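Local structure of citryl-spermidine/3,4-dihydroxybenzoyl-citryl-spermidine:spermidine ligase (Bacillus anthracis, 3TO3) at residues E152-L157 / A384-G389; R343-K348 / R454-D459; E380-V385 / I444-E449. The protein catalyses the ATP-dependent condensation of spermidine with citryl-spermidine intermediates on the way to the siderophore petrobactin. One frame throughout, in Å; residues are numbered along the deposited sequence. Where two conformers were deposited one is given.

Interaction 1: E152-L157 / A384-G389. With ATP (adenosine-5'-triphosphate), chain E.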
# COMPACT_ATOMS: atom_id res chain seq x y z
N GLU B 152 22.76 -22.80 5.12
CA GLU B 152 23.57 -21.85 4.37
C GLU B 152 23.10 -21.72 2.93
O GLU B 152 23.06 -20.61 2.38
CB GLU B 152 25.05 -22.26 4.38
CG GLU B 152 25.90 -21.64 5.49
CD GLU B 152 27.20 -22.43 5.76
OE1 GLU B 152 27.43 -23.47 5.08
OE2 GLU B 152 27.97 -22.01 6.65
N LEU B 153 22.70 -22.83 2.32
CA LEU B 153 22.18 -22.77 0.95
C LEU B 153 20.81 -22.09 0.83
O LEU B 153 20.56 -21.38 -0.15
CB LEU B 153 22.12 -24.15 0.32
CG LEU B 153 23.45 -24.66 -0.22
CD1 LEU B 153 23.37 -26.15 -0.46
CD2 LEU B 153 23.77 -23.90 -1.51
N GLU B 154 19.91 -22.33 1.78
CA GLU B 154 18.61 -21.69 1.72
C GLU B 154 18.81 -20.19 1.50
O GLU B 154 18.19 -19.62 0.61
CB GLU B 154 17.75 -21.94 2.97
CG GLU B 154 16.96 -23.26 2.97
CD GLU B 154 15.62 -23.20 2.20
OE1 GLU B 154 15.19 -22.11 1.79
OE2 GLU B 154 15.00 -24.28 2.02
N ASN B 155 19.68 -19.57 2.30
CA ASN B 155 19.89 -18.12 2.19
C ASN B 155 20.90 -17.69 1.13
O ASN B 155 20.92 -16.52 0.72
CB ASN B 155 20.26 -17.51 3.54
CG ASN B 155 19.21 -17.79 4.60
OD1 ASN B 155 19.34 -18.72 5.42
ND2 ASN B 155 18.14 -17.00 4.59
N HIS B 156 21.72 -18.61 0.65
CA HIS B 156 22.65 -18.26 -0.43
C HIS B 156 22.11 -18.45 -1.86
O HIS B 156 22.68 -17.91 -2.81
CB HIS B 156 24.05 -18.83 -0.20
CG HIS B 156 24.80 -18.12 0.90
ND1 HIS B 156 25.31 -16.84 0.75
CD2 HIS B 156 25.09 -18.50 2.17
CE1 HIS B 156 25.89 -16.47 1.88
NE2 HIS B 156 25.77 -17.45 2.75
N LEU B 157 20.98 -19.14 -2.02
CA LEU B 157 20.40 -19.12 -3.35
C LEU B 157 19.45 -17.95 -3.32
O LEU B 157 18.32 -18.03 -2.83
CB LEU B 157 19.56 -20.37 -3.61
CG LEU B 157 20.07 -21.76 -3.30
CD1 LEU B 157 18.87 -22.70 -3.37
CD2 LEU B 157 21.17 -22.15 -4.27
N ALA B 384 21.83 -31.49 3.05
CA ALA B 384 20.58 -31.26 2.34
C ALA B 384 20.67 -30.00 1.54
O ALA B 384 21.32 -29.04 1.94
CB ALA B 384 19.40 -31.16 3.33
N VAL B 385 19.99 -29.98 0.40
CA VAL B 385 19.95 -28.79 -0.43
C VAL B 385 18.50 -28.59 -0.87
O VAL B 385 17.81 -29.54 -1.20
CB VAL B 385 20.93 -28.95 -1.67
CG1 VAL B 385 20.65 -30.22 -2.42
CG2 VAL B 385 20.79 -27.80 -2.61
N PRO B 386 18.04 -27.33 -0.89
CA PRO B 386 16.71 -27.06 -1.46
C PRO B 386 16.64 -27.49 -2.91
O PRO B 386 17.60 -27.30 -3.66
CB PRO B 386 16.58 -25.54 -1.38
CG PRO B 386 17.91 -25.02 -0.91
CD PRO B 386 18.64 -26.15 -0.27
N PHE B 387 15.52 -28.06 -3.31
CA PHE B 387 15.48 -28.72 -4.60
C PHE B 387 15.71 -27.77 -5.78
O PHE B 387 16.41 -28.12 -6.71
CB PHE B 387 14.22 -29.56 -4.75
CG PHE B 387 14.27 -30.55 -5.88
CD1 PHE B 387 14.73 -31.83 -5.66
CD2 PHE B 387 13.86 -30.19 -7.15
CE1 PHE B 387 14.76 -32.75 -6.70
CE2 PHE B 387 13.90 -31.10 -8.18
CZ PHE B 387 14.34 -32.39 -7.95
N ASN B 388 15.17 -26.56 -5.72
CA ASN B 388 15.50 -25.58 -6.75
C ASN B 388 16.99 -25.15 -6.75
O ASN B 388 17.49 -24.58 -7.71
CB ASN B 388 14.58 -24.35 -6.69
CG ASN B 388 14.74 -23.56 -5.39
OD1 ASN B 388 14.85 -24.13 -4.30
ND2 ASN B 388 14.74 -22.24 -5.51
N GLY B 389 17.71 -25.44 -5.68
CA GLY B 389 19.15 -25.26 -5.73
C GLY B 389 19.82 -26.08 -6.83
O GLY B 389 20.80 -25.65 -7.42
PB ATP E . 5.73 -20.85 1.61
O1B ATP E . 5.80 -19.76 2.65
O2B ATP E . 4.30 -21.25 1.39
O3B ATP E . 6.60 -22.08 2.08
PA ATP E . 5.76 -19.19 -0.54
O1A ATP E . 5.04 -18.26 0.42
O2A ATP E . 4.85 -19.72 -1.64
O3A ATP E . 6.35 -20.39 0.25
O5' ATP E . 6.94 -18.37 -1.18
C5' ATP E . 8.10 -18.99 -1.57
C4' ATP E . 8.94 -18.27 -2.47
O4' ATP E . 9.85 -19.19 -3.15
C3' ATP E . 8.13 -17.63 -3.54
O3' ATP E . 8.31 -16.27 -3.52
C2' ATP E . 8.62 -18.22 -4.80
O2' ATP E . 8.63 -17.30 -5.80
C1' ATP E . 10.00 -18.64 -4.42
N9 ATP E . 10.65 -19.54 -5.34
C8 ATP E . 11.88 -19.35 -5.85
N7 ATP E . 12.16 -20.38 -6.65
C5 ATP E . 11.12 -21.24 -6.66
C6 ATP E . 10.88 -22.46 -7.31
N6 ATP E . 11.89 -23.00 -8.18
N1 ATP E . 9.71 -23.10 -7.11
C2 ATP E . 8.78 -22.57 -6.29
N3 ATP E . 8.97 -21.40 -5.65
C4 ATP E . 10.13 -20.71 -5.81
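Leu153 on the last turn of a helix and Leu157 just past its end come down on Pro386 and its neighbours at the end of a strand. The main contacts are apolar. Leu157 reaches across with CD1, which touches CG of Pro386 and CA of Gly389, each at 3.5 Å; CD2 comes to the same Gly389 CA from farther off. The leucine crosses the proline ring at a slant, and because Gly389 has no side chain its bare CA serves as part of the surface under CD1. Leu153 meets the proline on another atom: its CB lies 4.1 Å from Pro386 CD, while its CD1 turns to the preceding residue and packs on Val385 CG2 at 3.7 Å. CG2 stands anti to the backbone N of Val385, because CG1 takes the place between the N and the carbonyl carbon (chi1 53°).

Glu154 runs past Pro386 in the opposite sense. A bend at chi2 (-83°) turns its CD aside, and OE2 lies 4.0 Å from Pro386 CB. The carboxylate gets its polar partners outside the contact: OE1 is hydrogen-bonded to Gln282 and OE2 weakly to Tyr150. Gln282 also bonds ND2 of Asn388, so one side chain links the glutamate to the nucleotide pocket. Asn388 CB approaches the adenine amino N6 of ATP at 3.4 Å, and its ND2 lies 3.4 Å from N7. A 2.7 Å bond from Gly389 N to Pro386 O holds the turn that carries Asn388.

Residues 152-156 of helix 150-156 run at 20° to residues 384-386 of strand 383-386, their axes 7.8 Å apart. Strand 443-448 pairs with strand 383-386, and just past the end of the latter Phe387 packs its ring on helices 410-432 and 502-528.

Interaction 2: R343-K348 / R454-D459. With ATP (adenosine-5'-triphosphate), chain E.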
# COMPACT_ATOMS: atom_id res chain seq x y z
N ARG B 343 12.45 -44.15 1.75
CA ARG B 343 12.82 -43.48 2.99
C ARG B 343 12.52 -41.98 2.90
O ARG B 343 13.25 -41.15 3.44
CB ARG B 343 14.29 -43.75 3.34
CG ARG B 343 14.61 -45.23 3.54
CD ARG B 343 16.09 -45.51 3.37
NE ARG B 343 16.93 -44.50 4.02
CZ ARG B 343 18.09 -44.07 3.53
NH1 ARG B 343 18.55 -44.55 2.38
NH2 ARG B 343 18.78 -43.16 4.19
N VAL B 344 11.43 -41.67 2.21
CA VAL B 344 10.92 -40.32 2.12
C VAL B 344 10.74 -39.67 3.49
O VAL B 344 10.26 -40.30 4.42
CB VAL B 344 9.55 -40.35 1.44
CG1 VAL B 344 8.95 -38.96 1.41
CG2 VAL B 344 9.69 -40.92 0.04
N ILE B 345 11.13 -38.40 3.61
CA ILE B 345 10.92 -37.62 4.83
C ILE B 345 9.75 -36.68 4.59
O ILE B 345 9.72 -36.02 3.56
CB ILE B 345 12.13 -36.75 5.12
CG1 ILE B 345 13.37 -37.60 5.31
CG2 ILE B 345 11.89 -35.83 6.32
CD1 ILE B 345 14.64 -36.81 5.08
N LEU B 346 8.78 -36.63 5.49
CA LEU B 346 7.73 -35.60 5.41
C LEU B 346 7.90 -34.65 6.59
O LEU B 346 7.75 -35.08 7.72
CB LEU B 346 6.34 -36.22 5.46
CG LEU B 346 6.01 -37.20 4.33
CD1 LEU B 346 4.59 -37.64 4.50
CD2 LEU B 346 6.19 -36.59 2.98
N LEU B 347 8.24 -33.38 6.37
CA LEU B 347 8.45 -32.53 7.54
C LEU B 347 7.04 -32.16 8.02
O LEU B 347 6.29 -31.44 7.34
CB LEU B 347 9.23 -31.27 7.18
CG LEU B 347 10.60 -31.53 6.57
CD1 LEU B 347 11.24 -30.23 6.13
CD2 LEU B 347 11.51 -32.29 7.59
N LYS B 348 6.70 -32.62 9.22
CA LYS B 348 5.31 -32.57 9.64
C LYS B 348 4.99 -31.16 10.11
O LYS B 348 5.79 -30.57 10.85
CB LYS B 348 5.04 -33.59 10.75
CG LYS B 348 5.12 -35.06 10.31
CD LYS B 348 4.75 -35.99 11.49
CE LYS B 348 5.36 -37.42 11.36
NZ LYS B 348 6.81 -37.56 11.75
N ARG B 454 17.85 -39.42 -0.54
CA ARG B 454 16.42 -39.46 -0.30
C ARG B 454 15.82 -38.05 -0.41
O ARG B 454 16.56 -37.06 -0.48
CB ARG B 454 16.14 -40.11 1.08
CG ARG B 454 16.68 -39.30 2.26
CD ARG B 454 17.12 -40.18 3.39
NE ARG B 454 16.03 -40.55 4.28
CZ ARG B 454 16.06 -40.40 5.60
NH1 ARG B 454 17.11 -39.86 6.20
NH2 ARG B 454 15.02 -40.78 6.32
N ILE B 455 14.49 -37.97 -0.48
CA ILE B 455 13.78 -36.70 -0.61
C ILE B 455 12.98 -36.31 0.66
O ILE B 455 12.42 -37.16 1.36
CB ILE B 455 12.85 -36.73 -1.83
CG1 ILE B 455 12.61 -35.31 -2.33
CG2 ILE B 455 11.55 -37.45 -1.53
CD1 ILE B 455 13.92 -34.60 -2.66
N ALA B 456 12.92 -35.02 0.95
CA ALA B 456 12.12 -34.54 2.08
C ALA B 456 11.13 -33.56 1.51
O ALA B 456 11.48 -32.76 0.66
CB ALA B 456 12.99 -33.85 3.10
N LEU B 457 9.88 -33.64 1.97
CA LEU B 457 8.81 -32.84 1.38
C LEU B 457 8.21 -31.96 2.45
O LEU B 457 8.20 -32.33 3.63
CB LEU B 457 7.74 -33.73 0.76
CG LEU B 457 8.28 -34.72 -0.27
CD1 LEU B 457 7.41 -35.95 -0.33
CD2 LEU B 457 8.41 -34.06 -1.63
N LYS B 458 7.77 -30.78 2.06
CA LYS B 458 7.19 -29.84 3.01
C LYS B 458 6.09 -29.04 2.33
O LYS B 458 5.87 -29.19 1.13
CB LYS B 458 8.25 -28.91 3.60
CG LYS B 458 9.10 -28.12 2.57
CD LYS B 458 10.09 -27.22 3.35
CE LYS B 458 10.85 -26.22 2.45
NZ LYS B 458 9.94 -25.16 1.88
N ASP B 459 5.44 -28.17 3.12
CA ASP B 459 4.30 -27.36 2.72
C ASP B 459 3.11 -28.14 2.16
O ASP B 459 2.83 -28.08 0.96
CB ASP B 459 4.73 -26.25 1.74
CG ASP B 459 5.46 -25.11 2.43
OD1 ASP B 459 5.07 -24.75 3.56
OD2 ASP B 459 6.43 -24.59 1.84
PB ATP E . 5.73 -20.85 1.61
O1B ATP E . 5.80 -19.76 2.65
O2B ATP E . 4.30 -21.25 1.39
O3B ATP E . 6.60 -22.08 2.08
PA ATP E . 5.76 -19.19 -0.54
O1A ATP E . 5.04 -18.26 0.42
O2A ATP E . 4.85 -19.72 -1.64
O3A ATP E . 6.35 -20.39 0.25
O5' ATP E . 6.94 -18.37 -1.18
C5' ATP E . 8.10 -18.99 -1.57
C4' ATP E . 8.94 -18.27 -2.47
O4' ATP E . 9.85 -19.19 -3.15
C3' ATP E . 8.13 -17.63 -3.54
O3' ATP E . 8.31 -16.27 -3.52
C2' ATP E . 8.62 -18.22 -4.80
O2' ATP E . 8.63 -17.30 -5.80
C1' ATP E . 10.00 -18.64 -4.42
N9 ATP E . 10.65 -19.54 -5.34
C8 ATP E . 11.88 -19.35 -5.85
N7 ATP E . 12.16 -20.38 -6.65
C5 ATP E . 11.12 -21.24 -6.66
C6 ATP E . 10.88 -22.46 -7.31
N6 ATP E . 11.89 -23.00 -8.18
N1 ATP E . 9.71 -23.10 -7.11
C2 ATP E . 8.78 -22.57 -6.29
N3 ATP E . 8.97 -21.40 -5.65
C4 ATP E . 10.13 -20.71 -5.81
O HOH W 1 5.75 -29.35 5.62
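Arg454 reaches over the start of the neighbouring strand to Arg343. Its CB lies 3.9 Å from Arg343 O, and CG, set between the backbone N and carbonyl carbon (chi1 65°), stays near that oxygen. In the Arg343 conformer given, Arg454 CD touches Arg343 NH2 at 3.5 Å and the two guanidiniums lie stacked, planes 26° apart. NE donates to Arg343 O at 3.0 Å, with the oxygen in the guanidinium plane; NH2 adds a weak bond to it. NH1 reaches Ile345 CD1 (4.1 Å) and makes a weak hydrogen bond to Tyr377 O, while Ile345 CG1 packs on the face opposite Arg343.

Behind the arginines the strands run parallel. Ile345 N bonds Ile455 O, Leu457 N bonds Ile345 O, and Leu347 N bonds Leu457 O, each at 2.9 Å. Leu346 CD2 meets Leu457 CD1 at 3.6 Å.

Past the end of strand 451-457 a water joins Leu347 O to Asp459 N. Asp459 belongs to the ATP and magnesium sites; its OD2 lies 2.5 Å from O3B of ATP, while OD1 makes salt bridges to Lys299 and Arg371. Strand 451-457 lies between 345-355 and 443-448, with helices 315-333 and 410-432 packed against Leu346 and Val344.

Interaction 3: E380-V385 / I444-E449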
# COMPACT_ATOMS: atom_id res chain seq x y z
N GLU B 380 24.30 -38.91 9.93
CA GLU B 380 25.55 -38.28 10.35
C GLU B 380 26.41 -37.76 9.19
O GLU B 380 27.06 -36.73 9.32
CB GLU B 380 26.36 -39.20 11.27
CG GLU B 380 27.50 -38.47 11.96
CD GLU B 380 28.06 -39.23 13.16
OE1 GLU B 380 27.86 -38.77 14.30
OE2 GLU B 380 28.69 -40.29 12.96
N GLN B 381 26.43 -38.47 8.07
CA GLN B 381 27.17 -37.95 6.93
C GLN B 381 26.32 -37.20 5.91
O GLN B 381 26.84 -36.68 4.92
CB GLN B 381 27.96 -39.06 6.25
CG GLN B 381 29.02 -39.69 7.13
CD GLN B 381 29.41 -41.06 6.64
OE1 GLN B 381 28.66 -42.02 6.80
NE2 GLN B 381 30.58 -41.15 6.02
N GLU B 382 25.01 -37.13 6.13
CA GLU B 382 24.09 -36.54 5.16
C GLU B 382 24.04 -35.01 5.25
O GLU B 382 24.15 -34.47 6.33
CB GLU B 382 22.69 -37.14 5.32
CG GLU B 382 22.65 -38.66 5.14
CD GLU B 382 21.26 -39.29 5.28
OE1 GLU B 382 20.34 -38.72 5.93
OE2 GLU B 382 21.10 -40.40 4.74
N ASP B 383 23.91 -34.32 4.13
CA ASP B 383 23.49 -32.91 4.15
C ASP B 383 22.28 -32.73 3.23
O ASP B 383 21.75 -33.71 2.69
CB ASP B 383 24.63 -31.95 3.76
CG ASP B 383 24.56 -30.60 4.50
OD1 ASP B 383 23.44 -30.14 4.89
OD2 ASP B 383 25.64 -29.99 4.70
N ALA B 384 21.83 -31.49 3.05
CA ALA B 384 20.58 -31.26 2.34
C ALA B 384 20.67 -30.00 1.54
O ALA B 384 21.32 -29.04 1.94
CB ALA B 384 19.40 -31.16 3.33
N VAL B 385 19.99 -29.98 0.40
CA VAL B 385 19.95 -28.79 -0.43
C VAL B 385 18.50 -28.59 -0.87
O VAL B 385 17.81 -29.54 -1.20
CB VAL B 385 20.93 -28.95 -1.67
CG1 VAL B 385 20.65 -30.22 -2.42
CG2 VAL B 385 20.79 -27.80 -2.61
N ILE B 444 13.24 -31.02 -0.70
CA ILE B 444 14.60 -30.93 -0.20
C ILE B 444 15.36 -32.19 -0.55
O ILE B 444 14.95 -33.28 -0.16
CB ILE B 444 14.59 -30.72 1.32
CG1 ILE B 444 13.82 -29.43 1.63
CG2 ILE B 444 16.02 -30.66 1.85
CD1 ILE B 444 13.75 -29.08 3.08
N LEU B 445 16.45 -32.07 -1.30
CA LEU B 445 17.27 -33.26 -1.57
C LEU B 445 18.20 -33.53 -0.42
O LEU B 445 18.94 -32.64 -0.01
CB LEU B 445 18.08 -33.13 -2.86
CG LEU B 445 18.99 -34.33 -3.18
CD1 LEU B 445 18.15 -35.54 -3.60
CD2 LEU B 445 19.96 -33.95 -4.30
N VAL B 446 18.13 -34.74 0.13
CA VAL B 446 19.13 -35.18 1.09
C VAL B 446 20.21 -35.96 0.34
O VAL B 446 19.91 -36.83 -0.48
CB VAL B 446 18.51 -36.06 2.15
CG1 VAL B 446 19.58 -36.52 3.16
CG2 VAL B 446 17.42 -35.31 2.85
N HIS B 447 21.47 -35.63 0.60
CA HIS B 447 22.55 -36.18 -0.21
C HIS B 447 23.75 -36.50 0.67
O HIS B 447 23.85 -36.04 1.81
CB HIS B 447 22.95 -35.18 -1.29
CG HIS B 447 23.61 -33.95 -0.75
ND1 HIS B 447 24.94 -33.91 -0.40
CD2 HIS B 447 23.11 -32.71 -0.49
CE1 HIS B 447 25.24 -32.70 0.06
NE2 HIS B 447 24.14 -31.96 0.02
N LYS B 448 24.66 -37.31 0.15
CA LYS B 448 25.90 -37.58 0.88
C LYS B 448 27.04 -37.12 -0.02
O LYS B 448 27.35 -37.76 -1.04
CB LYS B 448 25.98 -39.07 1.19
CG LYS B 448 27.03 -39.46 2.19
CD LYS B 448 26.76 -40.87 2.69
CE LYS B 448 25.28 -41.06 3.04
NZ LYS B 448 25.08 -41.75 4.37
N GLU B 449 27.67 -36.01 0.36
CA GLU B 449 28.68 -35.43 -0.52
C GLU B 449 28.19 -35.40 -1.99
O GLU B 449 28.94 -35.76 -2.91
CB GLU B 449 30.01 -36.19 -0.40
CG GLU B 449 30.67 -36.09 0.97
CD GLU B 449 32.03 -36.80 1.00
OE1 GLU B 449 32.11 -37.98 0.56
OE2 GLU B 449 33.03 -36.18 1.43
O HOH W 2 27.01 -34.64 3.09
O HOH W 3 24.67 -41.14 7.55
O HOH W 4 24.29 -29.49 1.61
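Asp383 and His447 face each other as an antiparallel hydrogen-bonded pair, each N donating to the other's O at 2.9 Å. Val385 and Leu445, two residues along the first strand and two back on the second, repeat the pattern, the bond from Leu445 N to Val385 O being the more bent of the two at 140°. Between them sits the non-hydrogen-bonded pair Ala384 and Val446, where Ala384 CA comes 3.2 Å from Leu445 O in a CA-H...O contact.

The His447 ring lies back over its partner strand. Its CG stands between the backbone N and carbonyl carbon (chi1 68°), and Asp383 O is above one face, toward the rim, 3.6 Å from CD2. CE1 and NE2 approach Asp383 CB. Ala384 CB touches Ile444 CG2 at 3.7 Å; on Ala384's face of the sheet Val446 CG1 is met by Glu382 OE1 at 3.6 Å.

This is a pair of neighbouring strands in the mixed sheet beside the ATP pocket, and strand 443-448 turns directly into 451-457, its antiparallel neighbour on the other side, as a beta hairpin.

Farther out, the ring is fixed by ND1, which is hydrogen-bonded to Gly450 N in the hairpin turn, and by a water 2.9 Å from His447 NE2. The same water donates to Ala384 O. Trp404 meets the ring at about 50°. Asp383 OD1 accepts from the next backbone N, that of Ala384, and more weakly from Tyr150 N. Glu382 OE1 takes a bond from Gly379 N, while Lys448 is bent at chi3 and chi4 and its NZ lies near Glu382 CG; the opposite charges remain beyond salt-bridge range. Beyond the Asp383 end of the pair another water donates to Gln381 O and accepts from Glu449 N.

Overall arrangement
All three contacts reach one mixed sheet, their centres about 11 to 15 Å apart. Interactions 1 and 3 share Ala384 and Val385 on strand 383-386: helix 150-156 covers that strand in the first, and strand 443-448 pairs with it in the third. Interaction 2 adds 451-457 and its parallel neighbour 345-355; 443-448 and 451-457 are consecutive neighbours bonded through Ala456 O to Ile444 N and Arg454 O to Val446 N. Along the chain, interaction 3 is nested within the loop closed by interaction 2, while the segments of interactions 1 and 2 alternate. Interactions 1 and 2 lead to ATP through Asn388 at the adenine and Asp459 at the phosphates.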